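Local coordinates for protein 2-hydroxyisobutanoyl-CoA mutase large subunit (Aquincola tertiaricarbonis, PDB 4R3U) that works with a small cobalamin-binding subunit to interconvert 2-hydroxyisobutyryl-CoA and (S)-3-hydroxybutyryl-CoA, itself holding the acyl-CoA substrate, at residues 111-123 with 388-401. Residues are numbered along the deposited sequence; the frame is centred on the assembly and turned at random.
With 5AD (5'-deoxyadenosine), chain G.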
# COMPACT_ATOMS: atom_id res chain seq x y z
N ASN A 111 -14.02 20.58 -16.62
CA ASN A 111 -14.38 19.67 -17.72
C ASN A 111 -13.11 19.04 -18.34
O ASN A 111 -13.13 17.86 -18.67
CB ASN A 111 -15.18 20.42 -18.79
CG ASN A 111 -15.55 19.59 -19.98
OD1 ASN A 111 -14.91 19.68 -21.03
ND2 ASN A 111 -16.57 18.75 -19.85
N LYS A 112 -12.03 19.83 -18.50
CA LYS A 112 -10.73 19.40 -19.02
C LYS A 112 -10.15 18.30 -18.08
O LYS A 112 -9.71 17.25 -18.56
CB LYS A 112 -9.78 20.61 -19.16
CG LYS A 112 -8.39 20.29 -19.74
CD LYS A 112 -7.34 21.36 -19.42
CE LYS A 112 -6.34 20.98 -18.31
NZ LYS A 112 -6.73 21.48 -16.95
N ARG A 113 -10.21 18.53 -16.74
CA ARG A 113 -9.78 17.56 -15.72
C ARG A 113 -10.65 16.28 -15.74
O ARG A 113 -10.08 15.20 -15.61
CB ARG A 113 -9.76 18.19 -14.31
CG ARG A 113 -9.16 17.29 -13.21
CD ARG A 113 -7.70 16.89 -13.43
NE ARG A 113 -6.82 18.02 -13.19
CZ ARG A 113 -6.23 18.27 -12.03
NH1 ARG A 113 -5.49 19.35 -11.88
NH2 ARG A 113 -6.45 17.48 -10.99
N PHE A 114 -12.00 16.39 -15.93
CA PHE A 114 -12.88 15.21 -16.06
C PHE A 114 -12.35 14.30 -17.16
O PHE A 114 -12.16 13.11 -16.94
CB PHE A 114 -14.34 15.59 -16.41
CG PHE A 114 -15.16 16.19 -15.30
CD1 PHE A 114 -14.74 16.09 -13.96
CD2 PHE A 114 -16.33 16.89 -15.57
CE1 PHE A 114 -15.51 16.66 -12.94
CE2 PHE A 114 -17.11 17.41 -14.54
CZ PHE A 114 -16.69 17.31 -13.23
N LYS A 115 -12.08 14.90 -18.33
CA LYS A 115 -11.58 14.23 -19.54
C LYS A 115 -10.23 13.58 -19.31
O LYS A 115 -10.06 12.42 -19.68
CB LYS A 115 -11.62 15.17 -20.75
CG LYS A 115 -13.05 15.56 -21.08
CD LYS A 115 -13.18 16.66 -22.10
CE LYS A 115 -14.59 16.76 -22.62
NZ LYS A 115 -14.83 18.08 -23.27
N TYR A 116 -9.30 14.27 -18.60
CA TYR A 116 -8.00 13.73 -18.23
C TYR A 116 -8.18 12.48 -17.34
O TYR A 116 -7.55 11.44 -17.58
CB TYR A 116 -7.17 14.78 -17.47
CG TYR A 116 -5.90 14.20 -16.91
CD1 TYR A 116 -4.78 14.00 -17.72
CD2 TYR A 116 -5.84 13.76 -15.58
CE1 TYR A 116 -3.61 13.42 -17.21
CE2 TYR A 116 -4.69 13.16 -15.07
CZ TYR A 116 -3.57 13.01 -15.88
OH TYR A 116 -2.42 12.46 -15.39
N LEU A 117 -8.99 12.63 -16.27
CA LEU A 117 -9.30 11.59 -15.28
C LEU A 117 -9.94 10.38 -15.94
O LEU A 117 -9.56 9.25 -15.62
CB LEU A 117 -10.20 12.16 -14.15
CG LEU A 117 -9.56 13.21 -13.23
CD1 LEU A 117 -10.58 13.82 -12.33
CD2 LEU A 117 -8.39 12.62 -12.42
N ILE A 118 -10.88 10.60 -16.89
CA ILE A 118 -11.50 9.53 -17.68
C ILE A 118 -10.44 8.81 -18.54
O ILE A 118 -10.38 7.59 -18.54
CB ILE A 118 -12.75 10.04 -18.48
CG1 ILE A 118 -13.88 10.39 -17.47
CG2 ILE A 118 -13.21 9.01 -19.54
CD1 ILE A 118 -15.04 11.23 -17.97
N ALA A 119 -9.58 9.55 -19.22
CA ALA A 119 -8.50 8.98 -20.04
C ALA A 119 -7.53 8.14 -19.17
O ALA A 119 -6.96 7.19 -19.68
CB ALA A 119 -7.73 10.10 -20.73
N GLN A 120 -7.34 8.52 -17.88
CA GLN A 120 -6.50 7.80 -16.92
C GLN A 120 -7.18 6.58 -16.26
O GLN A 120 -6.52 5.84 -15.54
CB GLN A 120 -5.88 8.73 -15.87
CG GLN A 120 -4.92 9.79 -16.42
CD GLN A 120 -4.00 9.37 -17.55
OE1 GLN A 120 -3.40 8.30 -17.57
NE2 GLN A 120 -3.85 10.22 -18.50
N GLY A 121 -8.47 6.37 -16.52
CA GLY A 121 -9.18 5.19 -16.05
C GLY A 121 -10.26 5.40 -15.01
O GLY A 121 -10.74 4.41 -14.45
N GLN A 122 -10.64 6.66 -14.73
CA GLN A 122 -11.73 6.88 -13.79
C GLN A 122 -13.05 6.46 -14.52
O GLN A 122 -13.19 6.68 -15.73
CB GLN A 122 -11.76 8.33 -13.30
CG GLN A 122 -12.94 9.19 -13.82
CD GLN A 122 -13.05 10.47 -13.07
OE1 GLN A 122 -12.74 10.55 -11.84
NE2 GLN A 122 -13.51 11.49 -13.76
N THR A 123 -13.95 5.82 -13.75
CA THR A 123 -15.22 5.21 -14.18
C THR A 123 -16.47 5.95 -13.67
O THR A 123 -17.59 5.56 -13.98
CB THR A 123 -15.17 3.69 -13.87
OG1 THR A 123 -14.97 3.50 -12.47
CG2 THR A 123 -14.04 2.97 -14.64
N PRO A 388 -5.32 18.81 -6.09
CA PRO A 388 -4.36 18.01 -6.86
C PRO A 388 -3.98 18.36 -8.29
O PRO A 388 -4.77 18.92 -9.05
CB PRO A 388 -4.93 16.58 -6.77
CG PRO A 388 -6.36 16.80 -6.57
CD PRO A 388 -6.44 17.96 -5.64
N THR A 389 -2.77 17.91 -8.65
CA THR A 389 -2.24 17.99 -10.00
C THR A 389 -2.73 16.75 -10.74
O THR A 389 -3.25 15.80 -10.14
CB THR A 389 -0.69 18.02 -9.99
OG1 THR A 389 -0.17 16.83 -9.38
CG2 THR A 389 -0.12 19.27 -9.34
N GLU A 390 -2.54 16.75 -12.04
CA GLU A 390 -2.87 15.63 -12.89
C GLU A 390 -2.07 14.40 -12.48
O GLU A 390 -2.67 13.36 -12.24
CB GLU A 390 -2.60 16.00 -14.34
CG GLU A 390 -3.61 16.97 -14.89
CD GLU A 390 -3.48 17.24 -16.37
OE1 GLU A 390 -2.35 17.12 -16.89
OE2 GLU A 390 -4.51 17.57 -17.01
N ASP A 391 -0.75 14.53 -12.28
CA ASP A 391 0.14 13.43 -11.87
C ASP A 391 -0.26 12.78 -10.55
O ASP A 391 -0.20 11.57 -10.44
CB ASP A 391 1.62 13.88 -11.80
CG ASP A 391 2.33 14.11 -13.11
OD1 ASP A 391 1.88 13.57 -14.15
OD2 ASP A 391 3.39 14.79 -13.10
N ALA A 392 -0.65 13.59 -9.57
CA ALA A 392 -1.09 13.16 -8.25
C ALA A 392 -2.39 12.34 -8.38
O ALA A 392 -2.49 11.26 -7.78
CB ALA A 392 -1.31 14.37 -7.36
N MET A 393 -3.35 12.80 -9.19
CA MET A 393 -4.59 12.08 -9.46
C MET A 393 -4.35 10.82 -10.23
O MET A 393 -4.94 9.80 -9.89
CB MET A 393 -5.65 12.98 -10.12
CG MET A 393 -6.27 13.99 -9.15
SD MET A 393 -7.23 13.27 -7.77
CE MET A 393 -5.97 13.12 -6.48
N LYS A 394 -3.44 10.85 -11.20
CA LYS A 394 -3.02 9.69 -12.01
C LYS A 394 -2.49 8.59 -11.07
O LYS A 394 -2.92 7.45 -11.18
CB LYS A 394 -1.95 10.12 -13.00
CG LYS A 394 -1.97 9.33 -14.31
CD LYS A 394 -0.61 9.18 -14.99
CE LYS A 394 0.24 10.41 -15.17
NZ LYS A 394 1.52 10.08 -15.85
N MET A 395 -1.62 8.96 -10.09
CA MET A 395 -1.04 8.03 -9.10
C MET A 395 -2.13 7.42 -8.22
O MET A 395 -2.09 6.21 -7.93
CB MET A 395 0.05 8.71 -8.29
CG MET A 395 0.68 7.82 -7.19
SD MET A 395 1.52 6.34 -7.80
CE MET A 395 2.84 7.07 -8.81
N ALA A 396 -3.15 8.25 -7.84
CA ALA A 396 -4.29 7.82 -7.04
C ALA A 396 -5.12 6.80 -7.80
O ALA A 396 -5.56 5.83 -7.20
CB ALA A 396 -5.12 9.02 -6.65
N LEU A 397 -5.27 6.97 -9.12
CA LEU A 397 -5.98 6.00 -9.96
C LEU A 397 -5.16 4.71 -10.14
O LEU A 397 -5.74 3.63 -10.02
CB LEU A 397 -6.37 6.61 -11.32
CG LEU A 397 -7.53 7.60 -11.29
CD1 LEU A 397 -7.53 8.50 -12.52
CD2 LEU A 397 -8.86 6.87 -11.13
N ARG A 398 -3.82 4.81 -10.35
CA ARG A 398 -2.95 3.64 -10.51
C ARG A 398 -2.99 2.76 -9.26
O ARG A 398 -2.95 1.52 -9.37
CB ARG A 398 -1.51 4.04 -10.87
CG ARG A 398 -1.33 4.72 -12.23
CD ARG A 398 -1.62 3.85 -13.44
NE ARG A 398 -1.59 4.65 -14.66
CZ ARG A 398 -2.66 5.15 -15.27
NH1 ARG A 398 -3.88 4.93 -14.79
NH2 ARG A 398 -2.53 5.87 -16.37
N THR A 399 -3.12 3.41 -8.08
CA THR A 399 -3.23 2.77 -6.77
C THR A 399 -4.45 1.84 -6.78
O THR A 399 -4.33 0.65 -6.44
CB THR A 399 -3.32 3.84 -5.65
OG1 THR A 399 -2.18 4.71 -5.74
CG2 THR A 399 -3.41 3.24 -4.26
N GLN A 400 -5.61 2.37 -7.20
CA GLN A 400 -6.88 1.65 -7.25
C GLN A 400 -6.79 0.48 -8.24
O GLN A 400 -7.17 -0.64 -7.92
CB GLN A 400 -8.03 2.62 -7.61
CG GLN A 400 -8.42 3.54 -6.45
CD GLN A 400 -9.74 4.27 -6.68
OE1 GLN A 400 -10.81 3.66 -6.79
NE2 GLN A 400 -9.70 5.60 -6.71
N GLN A 401 -6.27 0.76 -9.45
CA GLN A 401 -6.08 -0.18 -10.57
C GLN A 401 -5.14 -1.33 -10.23
O GLN A 401 -5.38 -2.42 -10.70
CB GLN A 401 -5.62 0.56 -11.82
CG GLN A 401 -6.67 1.58 -12.30
CD GLN A 401 -6.08 2.72 -13.10
OE1 GLN A 401 -4.85 2.91 -13.19
NE2 GLN A 401 -6.95 3.51 -13.70
N1 5AD G . -9.85 18.75 -6.64
C2 5AD G . -9.53 17.51 -6.09
N3 5AD G . -9.69 17.30 -4.70
C4 5AD G . -10.25 18.28 -3.95
N9 5AD G . -10.52 18.37 -2.65
C8 5AD G . -11.14 19.53 -2.45
N7 5AD G . -11.19 20.21 -3.58
C5 5AD G . -10.66 19.43 -4.53
C6 5AD G . -10.47 19.64 -5.84
N6 5AD G . -10.84 20.83 -6.29
C1' 5AD G . -10.52 17.34 -1.60
C2' 5AD G . -9.20 16.82 -1.17
C3' 5AD G . -9.45 16.51 0.30
C4' 5AD G . -10.90 16.92 0.58
C5' 5AD G . -10.97 17.65 1.91
O4' 5AD G . -11.14 17.88 -0.41
O2' 5AD G . -8.94 15.59 -1.86
O3' 5AD G . -9.24 15.10 0.53
O HOH W 1 -6.50 18.84 -16.01
O HOH W 2 -9.77 2.08 -14.43
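With CG anti to the backbone N (chi1 172°), the Tyr116 ring swings beside its own carbonyl carbon and out over Glu390, whose extended side chain runs across one face of the ring. Glu390 CB makes a CH-pi contact 3.8 Å from the centroid of the Tyr116 ring, and the carboxylate stacks with its plane only 10° from that of the ring. The opposite face rests on Gln120 CG. Arg113, bent at chi2 and chi3, curls its guanidinium round to grip Pro388 O end-on, with NH1 at 3.0 Å on an in-plane lone pair and NH2 at 2.9 Å from above the carbonyl plane. A long, forked side chain suits this task: it anchors the loop just before helix 390-401, while the Pro388 ring packs against 5'-deoxyadenosine. Glu390 suits its place by offering methylenes to the ring and OE2 to a water shared with Arg113 NE and Lys112 NZ.

In the TIM barrel these helices follow the first and last strands, 97-102 and 375-377, which lie side by side, so the contact spans the barrel's closure. The axes of helices 111-119 and 390-401 cross at -35°; between them branched Leu117 packs its CD2 on CB of flexible Met393 at 3.6 Å, while Leu397 CD1 meets Gln120 CB.

Gly121, the first residue to leave helical phi/psi after helix 107-119, readily adopts the positive phi of a Schellman motif, and its bare CA admits Gln401 NE2 closely. Gln120 O accepts from both Arg398 NH1 (2.9 Å) and Gln401 NE2 (3.0 Å), and Gln401 OE1 in turn takes a bond from Arg398 NH1, fixing the donors together. Arg398 NH2 and Lys394 NZ also form salt bridges with Glu485 of the second subunit.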